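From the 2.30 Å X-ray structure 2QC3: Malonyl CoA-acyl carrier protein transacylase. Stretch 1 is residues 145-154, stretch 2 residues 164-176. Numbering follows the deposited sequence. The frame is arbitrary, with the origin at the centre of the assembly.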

# COMPACT_ATOMS: atom_id res chain seq x y z
N SER A 145 12.50 1.70 -21.56
CA SER A 145 13.51 1.01 -22.36
C SER A 145 14.85 0.99 -21.64
O SER A 145 15.53 -0.03 -21.59
CB SER A 145 13.66 1.72 -23.71
OG SER A 145 14.81 1.27 -24.39
N ARG A 146 15.23 2.13 -21.08
CA ARG A 146 16.50 2.20 -20.37
C ARG A 146 16.48 1.24 -19.18
O ARG A 146 17.48 0.58 -18.91
CB ARG A 146 16.78 3.62 -19.88
CG ARG A 146 18.13 3.77 -19.18
CD ARG A 146 19.27 3.27 -20.06
NE ARG A 146 20.57 3.36 -19.41
CZ ARG A 146 21.69 2.83 -19.90
NH1 ARG A 146 21.67 2.16 -21.05
NH2 ARG A 146 22.84 2.98 -19.25
N LEU A 147 15.35 1.15 -18.48
CA LEU A 147 15.27 0.25 -17.34
C LEU A 147 15.55 -1.20 -17.74
O LEU A 147 16.31 -1.90 -17.07
CB LEU A 147 13.89 0.33 -16.66
CG LEU A 147 13.40 1.66 -16.08
CD1 LEU A 147 12.19 1.39 -15.16
CD2 LEU A 147 14.50 2.35 -15.29
N GLU A 148 14.94 -1.66 -18.82
CA GLU A 148 15.17 -3.04 -19.27
C GLU A 148 16.63 -3.24 -19.65
O GLU A 148 17.20 -4.29 -19.38
CB GLU A 148 14.28 -3.38 -20.47
CG GLU A 148 14.50 -4.75 -21.08
CD GLU A 148 15.01 -4.66 -22.50
OE1 GLU A 148 16.16 -4.22 -22.70
OE2 GLU A 148 14.25 -5.03 -23.42
N GLN A 149 17.22 -2.23 -20.27
CA GLN A 149 18.63 -2.29 -20.68
C GLN A 149 19.53 -2.54 -19.48
O GLN A 149 20.57 -3.18 -19.60
CB GLN A 149 19.06 -0.97 -21.33
CG GLN A 149 18.37 -0.60 -22.64
CD GLN A 149 18.74 0.81 -23.10
OE1 GLN A 149 19.92 1.14 -23.23
NE2 GLN A 149 17.73 1.64 -23.34
N LEU A 150 19.13 -2.02 -18.32
CA LEU A 150 19.92 -2.15 -17.09
C LEU A 150 19.45 -3.27 -16.16
O LEU A 150 19.91 -3.36 -15.02
CB LEU A 150 19.89 -0.82 -16.34
CG LEU A 150 20.42 0.38 -17.14
CD1 LEU A 150 20.13 1.69 -16.40
CD2 LEU A 150 21.91 0.19 -17.39
N ASP A 151 18.54 -4.11 -16.63
CA ASP A 151 18.01 -5.20 -15.82
C ASP A 151 17.23 -4.70 -14.61
O ASP A 151 17.19 -5.34 -13.57
CB ASP A 151 19.14 -6.13 -15.34
CG ASP A 151 19.77 -6.90 -16.48
OD1 ASP A 151 19.05 -7.23 -17.45
OD2 ASP A 151 20.98 -7.19 -16.40
N LEU A 152 16.63 -3.53 -14.77
CA LEU A 152 15.83 -2.94 -13.71
C LEU A 152 14.36 -3.19 -14.02
O LEU A 152 13.96 -3.21 -15.19
CB LEU A 152 16.08 -1.44 -13.60
CG LEU A 152 17.49 -1.05 -13.15
CD1 LEU A 152 17.69 0.45 -13.32
CD2 LEU A 152 17.70 -1.48 -11.70
N VAL A 153 13.56 -3.36 -12.98
CA VAL A 153 12.13 -3.60 -13.15
C VAL A 153 11.31 -2.36 -12.81
O VAL A 153 11.64 -1.62 -11.87
CB VAL A 153 11.66 -4.74 -12.21
CG1 VAL A 153 10.16 -4.91 -12.31
CG2 VAL A 153 12.36 -6.05 -12.58
N PRO A 154 10.26 -2.07 -13.60
CA PRO A 154 9.44 -0.91 -13.27
C PRO A 154 8.48 -1.48 -12.22
O PRO A 154 7.32 -1.80 -12.51
CB PRO A 154 8.75 -0.57 -14.59
CG PRO A 154 8.68 -1.89 -15.29
CD PRO A 154 10.02 -2.51 -14.99
N VAL A 164 8.71 3.79 -10.58
CA VAL A 164 9.69 3.46 -9.57
C VAL A 164 10.45 2.27 -10.14
O VAL A 164 9.86 1.23 -10.46
CB VAL A 164 9.06 3.07 -8.22
CG1 VAL A 164 10.16 2.62 -7.26
CG2 VAL A 164 8.29 4.26 -7.62
N ALA A 165 11.76 2.43 -10.31
CA ALA A 165 12.59 1.37 -10.83
C ALA A 165 13.14 0.59 -9.65
O ALA A 165 13.36 1.14 -8.58
CB ALA A 165 13.73 1.96 -11.65
N ALA A 166 13.35 -0.71 -9.85
CA ALA A 166 13.89 -1.54 -8.78
C ALA A 166 14.77 -2.65 -9.33
O ALA A 166 14.54 -3.17 -10.42
CB ALA A 166 12.75 -2.14 -7.96
N GLY A 167 15.80 -2.98 -8.56
CA GLY A 167 16.73 -4.02 -8.95
C GLY A 167 17.97 -3.92 -8.08
O GLY A 167 17.90 -3.35 -6.98
N ARG A 168 19.09 -4.46 -8.55
CA ARG A 168 20.34 -4.41 -7.80
C ARG A 168 20.78 -2.96 -7.70
O ARG A 168 20.62 -2.20 -8.65
CB ARG A 168 21.42 -5.24 -8.49
CG ARG A 168 21.12 -6.75 -8.52
CD ARG A 168 22.17 -7.53 -9.31
NE ARG A 168 21.76 -8.90 -9.58
CZ ARG A 168 21.82 -9.88 -8.69
NH1 ARG A 168 22.29 -9.63 -7.48
NH2 ARG A 168 21.42 -11.11 -9.01
N LEU A 169 21.31 -2.58 -6.55
CA LEU A 169 21.78 -1.22 -6.31
C LEU A 169 22.74 -0.86 -7.42
O LEU A 169 22.79 0.28 -7.89
CB LEU A 169 22.49 -1.15 -4.95
CG LEU A 169 21.56 -1.32 -3.75
CD1 LEU A 169 22.35 -1.53 -2.47
CD2 LEU A 169 20.67 -0.08 -3.65
N THR A 170 23.49 -1.87 -7.83
CA THR A 170 24.45 -1.73 -8.90
C THR A 170 23.80 -1.17 -10.17
O THR A 170 24.34 -0.26 -10.81
CB THR A 170 25.14 -3.09 -9.16
OG1 THR A 170 26.24 -3.24 -8.25
CG2 THR A 170 25.65 -3.18 -10.54
N ALA A 171 22.65 -1.70 -10.53
CA ALA A 171 21.96 -1.24 -11.72
C ALA A 171 21.29 0.11 -11.45
O ALA A 171 21.22 0.97 -12.32
CB ALA A 171 20.93 -2.27 -12.17
N LEU A 172 20.82 0.31 -10.22
CA LEU A 172 20.18 1.58 -9.87
C LEU A 172 21.17 2.73 -9.94
O LEU A 172 20.81 3.86 -10.27
CB LEU A 172 19.56 1.50 -8.48
CG LEU A 172 18.34 0.58 -8.42
CD1 LEU A 172 17.99 0.25 -6.98
CD2 LEU A 172 17.17 1.28 -9.13
N GLU A 173 22.43 2.43 -9.64
CA GLU A 173 23.49 3.44 -9.67
C GLU A 173 23.81 3.83 -11.11
O GLU A 173 24.03 5.01 -11.41
CB GLU A 173 24.75 2.91 -8.99
CG GLU A 173 24.61 2.79 -7.49
CD GLU A 173 25.89 2.30 -6.83
OE1 GLU A 173 26.94 2.97 -6.97
OE2 GLU A 173 25.84 1.25 -6.16
N LYS A 174 23.86 2.85 -12.00
CA LYS A 174 24.15 3.17 -13.39
C LYS A 174 23.00 4.00 -13.95
O LYS A 174 23.19 4.79 -14.87
CB LYS A 174 24.33 1.89 -14.21
CG LYS A 174 25.53 1.04 -13.82
CD LYS A 174 25.66 -0.18 -14.73
CE LYS A 174 27.01 -0.84 -14.57
NZ LYS A 174 27.18 -1.95 -15.54
N LEU A 175 21.80 3.84 -13.38
CA LEU A 175 20.62 4.58 -13.83
C LEU A 175 20.78 6.05 -13.44
O LEU A 175 20.57 6.94 -14.26
CB LEU A 175 19.34 4.03 -13.19
CG LEU A 175 18.05 4.82 -13.46
CD1 LEU A 175 17.74 4.84 -14.96
CD2 LEU A 175 16.89 4.21 -12.70
N ALA A 176 21.13 6.28 -12.18
CA ALA A 176 21.32 7.63 -11.67
C ALA A 176 22.52 8.32 -12.33
O ALA A 176 22.54 9.54 -12.46
CB ALA A 176 21.50 7.59 -10.15
O HOH W 1 21.77 5.00 -17.36
O HOH W 2 18.78 -5.47 -11.18

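The two stretches meet in two ways: a short antiparallel strand pairing and a packing of leucines and alanines, in which Leu147, Leu150 and Leu152 meet Ala165, Ala171, Leu172 and Leu175. Together they bury 515 Å², both sides summed. Leu147, Leu152, Ala165, Ala166, Ala171 and Leu175 are buried, and their apolar side chains suit such places.

Val153 and Ala166 form the hydrogen-bonded pair of the strands. Val153 N donates to Ala166 O at 2.7 Å, almost straight at 176°. Ala166 N returns a bond to Val153 O at 2.8 Å, more bent at 141°. The same Val153 O also receives a CA-H...O contact from Ala165 CA at 3.3 Å. The side chains of Val153 and Ala166 lie on one face of the sheet. A beta-branched residue such as Val153 suits a strand.

Leu152 has the largest area covered by the other stretch. Its CA-to-CB bond points sideways, but chi1 m and chi2 t bring its end nearer. Its CD2 sits 3.4 Å from Ala171 CB and 3.8 Å from Leu172 CD2, and its CD1 lies 3.9 Å from Leu175 CD2. One branched side chain thus touches three residues of the second helix. Small partners suit this crowding. Ala171 points its methyl toward the first stretch, where the CB also lies 3.2 Å from Leu150 O. Gly167 lets Leu152 CD2 come to 3.9 Å from its CA; a CB there would lie 2.8 Å from that CD2, a clash.

Leu147 has the same m, t conformation. It too starts sideways and ends nearer: its CD2 reaches Ala165 CB at 3.7 Å and Leu175 CD2 at 4.0 Å. Leu147 thereby links the strand and helix of the second stretch.

Leu150 is the first residue to leave helical phi/psi. Its CA-to-CB bond points toward the second stretch, and chi1 m, chi2 t places CD1 4.1 Å from Leu175 CB. Leu175 differs, with chi1 t and chi2 p. Both its methyls pack near Leu147 CD2, CD2 at 4.0 Å and CD1 at 4.1 Å; its CD1 is also 4.4 Å from Arg146 CG. Lys174 starts toward the first stretch, its CB 4.3 Å from Leu150 CD2, but its extended chain leads the end away, as suits a charged amine on an exposed residue.

Arg146, with chi1 t, chi2 p and chi3 t, carries its guanidinium past Leu175 to where NH1 donates to Gln149 OE1 at 3.0 Å. Water 1 accepts from Arg146 NE at 2.9 Å and donates to Lys174 O at 2.9 Å, joining the helices. Water 2 donates to Asp151 O at 2.9 Å and accepts from Arg168 N at 2.8 Å, a second bridge.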